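PDB 4A27: synaptic vesicle membrane protein VAT-1 homolog-like from Homo sapiens, which probably acts as an oxidoreductase of the quinone oxidoreductase branch of the zinc-containing alcohol dehydrogenase family. Local coordinates for the interface of chains A and B. Residues are numbered along the deposited sequence; one frame, centred on the assembly and turned at random. Chains: chain A/B, Synaptic vesicle membrane protein VAT-1 homolog-like.

The interface of chains A and B. Residues chain A 282-283, 287, 289; chain B 230, 270-272.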
ATOM      1  N   ASN A 282      -9.929  12.079 -10.451  1.00 49.84           N
ATOM      2  CA  ASN A 282      -9.884  10.953 -11.388  1.00 53.08           C
ATOM      3  C   ASN A 282     -10.619   9.734 -10.899  1.00 49.24           C
ATOM      4  O   ASN A 282     -11.282   9.064 -11.692  1.00 46.53           O
ATOM      5  CB  ASN A 282      -8.461  10.538 -11.691  1.00 50.78           C
ATOM      6  CG  ASN A 282      -7.750  11.524 -12.562  1.00 50.63           C
ATOM      7  OD1 ASN A 282      -8.342  12.504 -13.032  1.00 49.81           O
ATOM      8  ND2 ASN A 282      -6.459  11.299 -12.756  1.00 59.23           N
ATOM      9  N   LEU A 283     -10.507   9.455  -9.603  1.00 49.67           N
ATOM     10  CA  LEU A 283     -11.210   8.337  -8.992  1.00 47.15           C
ATOM     11  C   LEU A 283     -12.709   8.516  -9.143  1.00 49.50           C
ATOM     12  O   LEU A 283     -13.421   7.553  -9.434  1.00 50.64           O
ATOM     13  CB  LEU A 283     -10.846   8.214  -7.501  1.00 47.83           C
ATOM     14  CG  LEU A 283     -11.101   6.909  -6.757  1.00 60.15           C
ATOM     15  CD1 LEU A 283     -10.419   5.717  -7.456  1.00 52.55           C
ATOM     16  CD2 LEU A 283     -10.598   7.015  -5.295  1.00 49.67           C
ATOM     17  N   GLN A 287     -12.694   7.001 -13.176  1.00 53.17           N
ATOM     18  CA  GLN A 287     -12.526   5.608 -12.814  1.00 49.77           C
ATOM     19  C   GLN A 287     -13.747   4.988 -12.146  1.00 51.78           C
ATOM     20  O   GLN A 287     -13.745   3.802 -11.860  1.00 52.71           O
ATOM     21  CB  GLN A 287     -11.301   5.458 -11.928  1.00 53.14           C
ATOM     22  CG  GLN A 287     -10.004   5.715 -12.673  1.00 51.88           C
ATOM     23  CD  GLN A 287      -8.879   6.168 -11.752  1.00 58.58           C
ATOM     24  OE1 GLN A 287      -8.978   6.041 -10.536  1.00 45.99           O
ATOM     25  NE2 GLN A 287      -7.816   6.740 -12.333  1.00 53.93           N
ATOM     26  N   ARG A 289     -15.436   5.317  -9.123  1.00 51.40           N
ATOM     27  CA  ARG A 289     -15.477   4.784  -7.752  1.00 54.81           C
ATOM     28  C   ARG A 289     -16.331   5.591  -6.785  1.00 48.11           C
ATOM     29  O   ARG A 289     -16.055   5.666  -5.581  1.00 50.13           O
ATOM     30  CB  ARG A 289     -14.065   4.526  -7.219  1.00 54.68           C
ATOM     31  CG  ARG A 289     -13.250   3.564  -8.083  1.00 54.70           C
ATOM     32  CD  ARG A 289     -13.731   2.112  -8.050  1.00 61.82           C
ATOM     33  NE  ARG A 289     -13.474   1.487  -9.347  1.00 81.50           N
ATOM     34  CZ  ARG A 289     -13.426   0.182  -9.588  1.00 81.99           C
ATOM     35  NH1 ARG A 289     -13.600  -0.724  -8.632  1.00 85.14           N
ATOM     36  NH2 ARG A 289     -13.184  -0.223 -10.823  1.00107.36           N
TER
ATOM     37  N   PRO B 230      -8.435   0.565 -10.130  1.00 53.89           N
ATOM     38  CA  PRO B 230      -8.062   1.747  -9.315  1.00 56.74           C
ATOM     39  C   PRO B 230      -7.818   1.366  -7.839  1.00 45.88           C
ATOM     40  O   PRO B 230      -8.530   0.509  -7.296  1.00 44.02           O
ATOM     41  CB  PRO B 230      -9.292   2.659  -9.420  1.00 50.55           C
ATOM     42  CG  PRO B 230     -10.022   2.192 -10.642  1.00 57.55           C
ATOM     43  CD  PRO B 230      -9.744   0.732 -10.784  1.00 53.59           C
ATOM     44  N   GLU B 270      -2.100   9.693 -11.730  1.00 60.53           N
ATOM     45  CA  GLU B 270      -3.200   9.810 -12.687  1.00 69.64           C
ATOM     46  C   GLU B 270      -4.061   8.564 -12.635  1.00 55.57           C
ATOM     47  O   GLU B 270      -5.290   8.640 -12.706  1.00 67.45           O
ATOM     48  CB  GLU B 270      -2.694  10.052 -14.125  1.00 68.04           C
ATOM     49  N   GLU B 271      -3.429   7.409 -12.491  1.00 62.20           N
ATOM     50  CA  GLU B 271      -4.172   6.152 -12.514  1.00 64.90           C
ATOM     51  C   GLU B 271      -4.542   5.601 -11.129  1.00 50.70           C
ATOM     52  O   GLU B 271      -5.171   4.557 -11.036  1.00 40.37           O
ATOM     53  CB  GLU B 271      -3.396   5.120 -13.324  1.00 58.91           C
ATOM     54  CG  GLU B 271      -3.177   5.593 -14.769  1.00 68.47           C
ATOM     55  CD  GLU B 271      -2.494   4.538 -15.618  1.00 67.16           C
ATOM     56  OE1 GLU B 271      -2.797   3.355 -15.374  1.00 66.76           O
ATOM     57  OE2 GLU B 271      -1.676   4.877 -16.515  1.00 83.38           O
ATOM     58  N   ASN B 272      -4.145   6.292 -10.072  1.00 47.67           N
ATOM     59  CA  ASN B 272      -4.436   5.843  -8.701  1.00 47.04           C
ATOM     60  C   ASN B 272      -3.957   4.442  -8.391  1.00 40.03           C
ATOM     61  O   ASN B 272      -4.720   3.580  -7.912  1.00 41.17           O
ATOM     62  CB  ASN B 272      -5.915   5.962  -8.424  1.00 45.69           C
ATOM     63  CG  ASN B 272      -6.321   7.380  -8.193  1.00 48.38           C
ATOM     64  OD1 ASN B 272      -5.757   8.053  -7.339  1.00 44.18           O
ATOM     65  ND2 ASN B 272      -7.287   7.858  -8.965  1.00 43.90           N
TER
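Helix 280-285 of chain A and the loop that follows it, carrying A:Gln287 and A:Arg289, meet the C-terminal end of helix 265-271 of chain B and two loop residues, B:Asn272 just beyond that helix and B:Pro230 between strands 228-229 and 232-237. The patch is part of a two-fold symmetric interface between two copies of the protein, and its twin recurs with the chains exchanged; this dimer may or may not be the biological one. A:Gln287 reaches across with its chain stretched out past CG (chi2 155°), which carries the amide past B:Pro230 to the helix end. Its carbonyl OE1 accepts a hydrogen bond from the side-chain amide ND2 of B:Asn272 at 2.9 Å. The two amides stand nearly perpendicular, 86° apart, and the donor sits tilted from the carbonyl plane of the glutamine. On the other branch, NE2 gives a weak bond to the backbone O of B:Glu270. The backbone O of B:Glu270 also accepts a hydrogen bond from A:Asn282 ND2 at 2.9 Å, directed at a lone pair of the oxygen within the carbonyl plane; of the two amides converging there, A:Asn282 makes the stronger bond. Shortened to an alanine, A:Gln287 would keep its CB by the proline, but B:Asn272 ND2 is likely to lose this acceptor, and B:Glu270 O its weak NE2 donor. The ring of B:Pro230 packs against A:Leu283, A:Gln287 and A:Arg289: CB lies 3.8 Å from CD1 of A:Leu283, and CG lies 3.7 Å from CB of A:Gln287. The side chain of A:Arg289 runs roughly perpendicular to that of B:Pro230, with its guanidinium NH2 3.6 Å from the ring CD.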